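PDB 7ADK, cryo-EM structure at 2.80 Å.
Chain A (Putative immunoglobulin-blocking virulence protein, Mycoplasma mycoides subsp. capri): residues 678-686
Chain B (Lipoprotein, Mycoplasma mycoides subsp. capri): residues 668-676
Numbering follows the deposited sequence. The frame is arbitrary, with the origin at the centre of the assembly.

Chain A (678-686) HFSNGNNTT
Chain B (668-676) SEYKFYNKL

Chain A leaves a strand at His A678 and Phe A679 (phi/psi near -130/150) and turns into a loop: Ser A680 at -59/-22, Asn A681 at -95/-45, Gly A682 at 73/-6, then Asn A683 at -75/11, Asn A684 at -77/33 and Thr A685 at -85/-1. Chain B is extended at Glu B669 (-49/130), then takes helical phi/psi from Tyr B670 to Tyr B673, with backbone bonds from Phe B672 N to Glu B669 O (3.3 Å) and from Lys B675 N to Phe B672 O (3.1 Å). In register, the CA of Gly A682 lies 6.0 Å from the CA of Lys B671, and the CA of Asn A681 6.7 Å from the CA of Lys B675. Contacts advance along chain A, from Phe A679 and Ser A680 to Gly A682, Asn A683 and Thr A685, as they fall back along chain B from Lys B675 to Lys B671. The stretches bury 327 Å² between them.

The one hydrogen bond across the contact runs from Asn A683 ND2 to Glu B669 OE1 (3.2 Å, 162°, close to linear), pairing an amide donor with a carboxylate acceptor. Asn A683 (chi1 m, chi2 57°) starts sideways, but its amide end comes nearer; the CA-to-CB bond of Glu B669 (m, t, chi3 12°) points toward the chain A stretch. Lys B671, buried and nearly fully extended (m, t, t, t), lays its aliphatic chain along the loop: its CD is 3.3 Å from Asn A683 OD1 and its CE 4.1 Å from Gly A682 O. Its NZ reaches to 3.8 Å from Thr A685 OG1 (chi1 p) and is hydrogen-bonded elsewhere in the structure. Lys B675 (m, m, t, t) is exposed, with CD 3.4 Å from Ser A680 O and NZ 3.7 Å from Phe A679 O, contacts without a hydrogen bond.

Asn A681 (p, chi2 -21°) points away and braces the loop: its ND2 donates to Asn A684 OD1 (3.0 Å), while its OD1 accepts from Asn A684 ND2 (2.8 Å). Positive phi suits glycine at Gly A682.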

# COMPACT_ATOMS: atom_id res chain seq x y z
N HIS A 678 2.69 -3.67 21.06
CA HIS A 678 2.99 -2.56 20.15
C HIS A 678 3.23 -1.26 20.92
O HIS A 678 2.72 -1.09 22.02
CB HIS A 678 1.83 -2.33 19.19
CG HIS A 678 1.65 -3.35 18.11
ND1 HIS A 678 2.35 -3.38 16.90
CD2 HIS A 678 0.68 -4.29 18.09
CE1 HIS A 678 1.77 -4.35 16.18
NE2 HIS A 678 0.77 -4.91 16.87
N PHE A 679 3.92 -0.30 20.32
CA PHE A 679 4.11 1.04 20.87
C PHE A 679 3.76 2.12 19.86
O PHE A 679 4.02 1.96 18.67
CB PHE A 679 5.54 1.19 21.38
CG PHE A 679 5.92 0.30 22.53
CD1 PHE A 679 5.42 0.57 23.80
CD2 PHE A 679 6.76 -0.81 22.34
CE1 PHE A 679 5.73 -0.26 24.88
CE2 PHE A 679 7.06 -1.66 23.42
CZ PHE A 679 6.55 -1.38 24.69
N SER A 680 3.23 3.26 20.30
CA SER A 680 2.78 4.35 19.42
C SER A 680 3.85 4.96 18.49
O SER A 680 3.51 5.52 17.45
CB SER A 680 2.17 5.46 20.27
OG SER A 680 1.14 4.97 21.08
N ASN A 681 5.13 4.83 18.82
CA ASN A 681 6.26 5.34 18.06
C ASN A 681 6.90 4.32 17.07
O ASN A 681 7.23 4.68 15.95
CB ASN A 681 7.29 5.89 19.06
CG ASN A 681 7.83 4.87 20.03
OD1 ASN A 681 7.24 3.83 20.26
ND2 ASN A 681 8.99 5.07 20.57
N GLY A 682 7.14 3.08 17.49
CA GLY A 682 7.99 2.09 16.80
C GLY A 682 9.53 2.29 16.84
O GLY A 682 10.27 1.40 16.43
N ASN A 683 10.04 3.40 17.39
CA ASN A 683 11.47 3.72 17.59
C ASN A 683 12.15 2.96 18.75
O ASN A 683 13.27 3.30 19.13
CB ASN A 683 11.67 5.24 17.77
CG ASN A 683 11.36 6.04 16.52
OD1 ASN A 683 10.28 5.97 15.97
ND2 ASN A 683 12.31 6.78 15.99
N ASN A 684 11.51 1.95 19.34
CA ASN A 684 11.92 1.28 20.58
C ASN A 684 13.09 0.29 20.44
O ASN A 684 13.13 -0.75 21.09
CB ASN A 684 10.71 0.64 21.25
CG ASN A 684 9.57 1.60 21.28
OD1 ASN A 684 9.52 2.53 22.06
ND2 ASN A 684 8.65 1.47 20.37
N THR A 685 14.02 0.58 19.53
CA THR A 685 15.24 -0.19 19.28
C THR A 685 16.38 0.19 20.23
O THR A 685 17.45 -0.42 20.21
CB THR A 685 15.68 -0.07 17.81
OG1 THR A 685 15.98 1.26 17.48
CG2 THR A 685 14.59 -0.54 16.84
N THR A 686 16.17 1.15 21.13
CA THR A 686 16.89 1.20 22.41
C THR A 686 16.11 0.39 23.47
O THR A 686 15.02 -0.13 23.24
CB THR A 686 17.20 2.67 22.80
OG1 THR A 686 18.10 3.17 21.84
CG2 THR A 686 17.89 2.92 24.14
N SER B 668 12.73 10.51 4.82
CA SER B 668 12.42 10.36 6.24
C SER B 668 12.47 8.92 6.73
O SER B 668 12.36 7.98 5.95
CB SER B 668 11.03 10.90 6.55
OG SER B 668 11.11 12.29 6.71
N GLU B 669 12.56 8.79 8.05
CA GLU B 669 12.48 7.54 8.80
C GLU B 669 11.27 6.69 8.38
O GLU B 669 10.13 7.14 8.43
CB GLU B 669 12.35 7.81 10.31
CG GLU B 669 13.34 8.77 10.94
CD GLU B 669 13.14 8.95 12.46
OE1 GLU B 669 12.40 8.20 13.11
OE2 GLU B 669 13.76 9.87 13.03
N TYR B 670 11.48 5.40 8.09
CA TYR B 670 10.40 4.45 7.83
C TYR B 670 9.42 4.29 9.01
O TYR B 670 8.32 3.76 8.86
CB TYR B 670 11.03 3.11 7.42
CG TYR B 670 11.79 2.37 8.50
CD1 TYR B 670 11.08 1.65 9.48
CD2 TYR B 670 13.20 2.36 8.51
CE1 TYR B 670 11.78 0.95 10.48
CE2 TYR B 670 13.90 1.65 9.50
CZ TYR B 670 13.18 0.95 10.50
OH TYR B 670 13.84 0.28 11.48
N LYS B 671 9.80 4.76 10.20
CA LYS B 671 9.04 4.71 11.45
C LYS B 671 7.84 5.65 11.50
O LYS B 671 6.97 5.45 12.34
CB LYS B 671 10.00 5.00 12.62
CG LYS B 671 11.03 3.87 12.77
CD LYS B 671 12.08 4.16 13.85
CE LYS B 671 13.06 2.99 13.93
NZ LYS B 671 14.25 3.32 14.74
N PHE B 672 7.74 6.63 10.61
CA PHE B 672 6.65 7.61 10.61
C PHE B 672 5.33 7.12 10.00
O PHE B 672 4.32 7.81 10.15
CB PHE B 672 7.12 8.87 9.86
CG PHE B 672 8.22 9.73 10.48
CD1 PHE B 672 8.59 9.61 11.83
CD2 PHE B 672 8.84 10.70 9.68
CE1 PHE B 672 9.59 10.43 12.36
CE2 PHE B 672 9.85 11.52 10.20
CZ PHE B 672 10.24 11.37 11.54
N TYR B 673 5.28 5.97 9.32
CA TYR B 673 4.30 5.70 8.25
C TYR B 673 2.81 5.95 8.56
O TYR B 673 2.17 6.73 7.85
CB TYR B 673 4.50 4.28 7.70
CG TYR B 673 3.60 3.97 6.51
CD1 TYR B 673 3.64 4.81 5.39
CD2 TYR B 673 2.70 2.89 6.53
CE1 TYR B 673 2.77 4.61 4.32
CE2 TYR B 673 1.82 2.68 5.45
CZ TYR B 673 1.85 3.55 4.34
OH TYR B 673 1.05 3.34 3.26
N ASN B 674 2.25 5.32 9.58
CA ASN B 674 0.85 5.51 10.01
C ASN B 674 0.77 6.17 11.40
O ASN B 674 -0.20 6.00 12.14
CB ASN B 674 0.11 4.16 9.90
CG ASN B 674 -0.64 3.97 8.59
OD1 ASN B 674 -1.24 4.88 8.05
ND2 ASN B 674 -0.70 2.77 8.08
N LYS B 675 1.83 6.88 11.81
CA LYS B 675 2.10 7.22 13.22
C LYS B 675 2.02 8.72 13.53
O LYS B 675 1.90 9.08 14.69
CB LYS B 675 3.45 6.60 13.62
CG LYS B 675 3.59 5.08 13.43
CD LYS B 675 2.68 4.28 14.37
CE LYS B 675 3.04 2.79 14.30
NZ LYS B 675 2.33 2.00 15.33
N LEU B 676 2.06 9.59 12.52
CA LEU B 676 2.03 11.06 12.64
C LEU B 676 0.60 11.66 12.72
O LEU B 676 0.47 12.87 12.82
CB LEU B 676 2.83 11.66 11.46
CG LEU B 676 4.32 11.94 11.74
CD1 LEU B 676 5.06 10.75 12.35
CD2 LEU B 676 5.02 12.32 10.45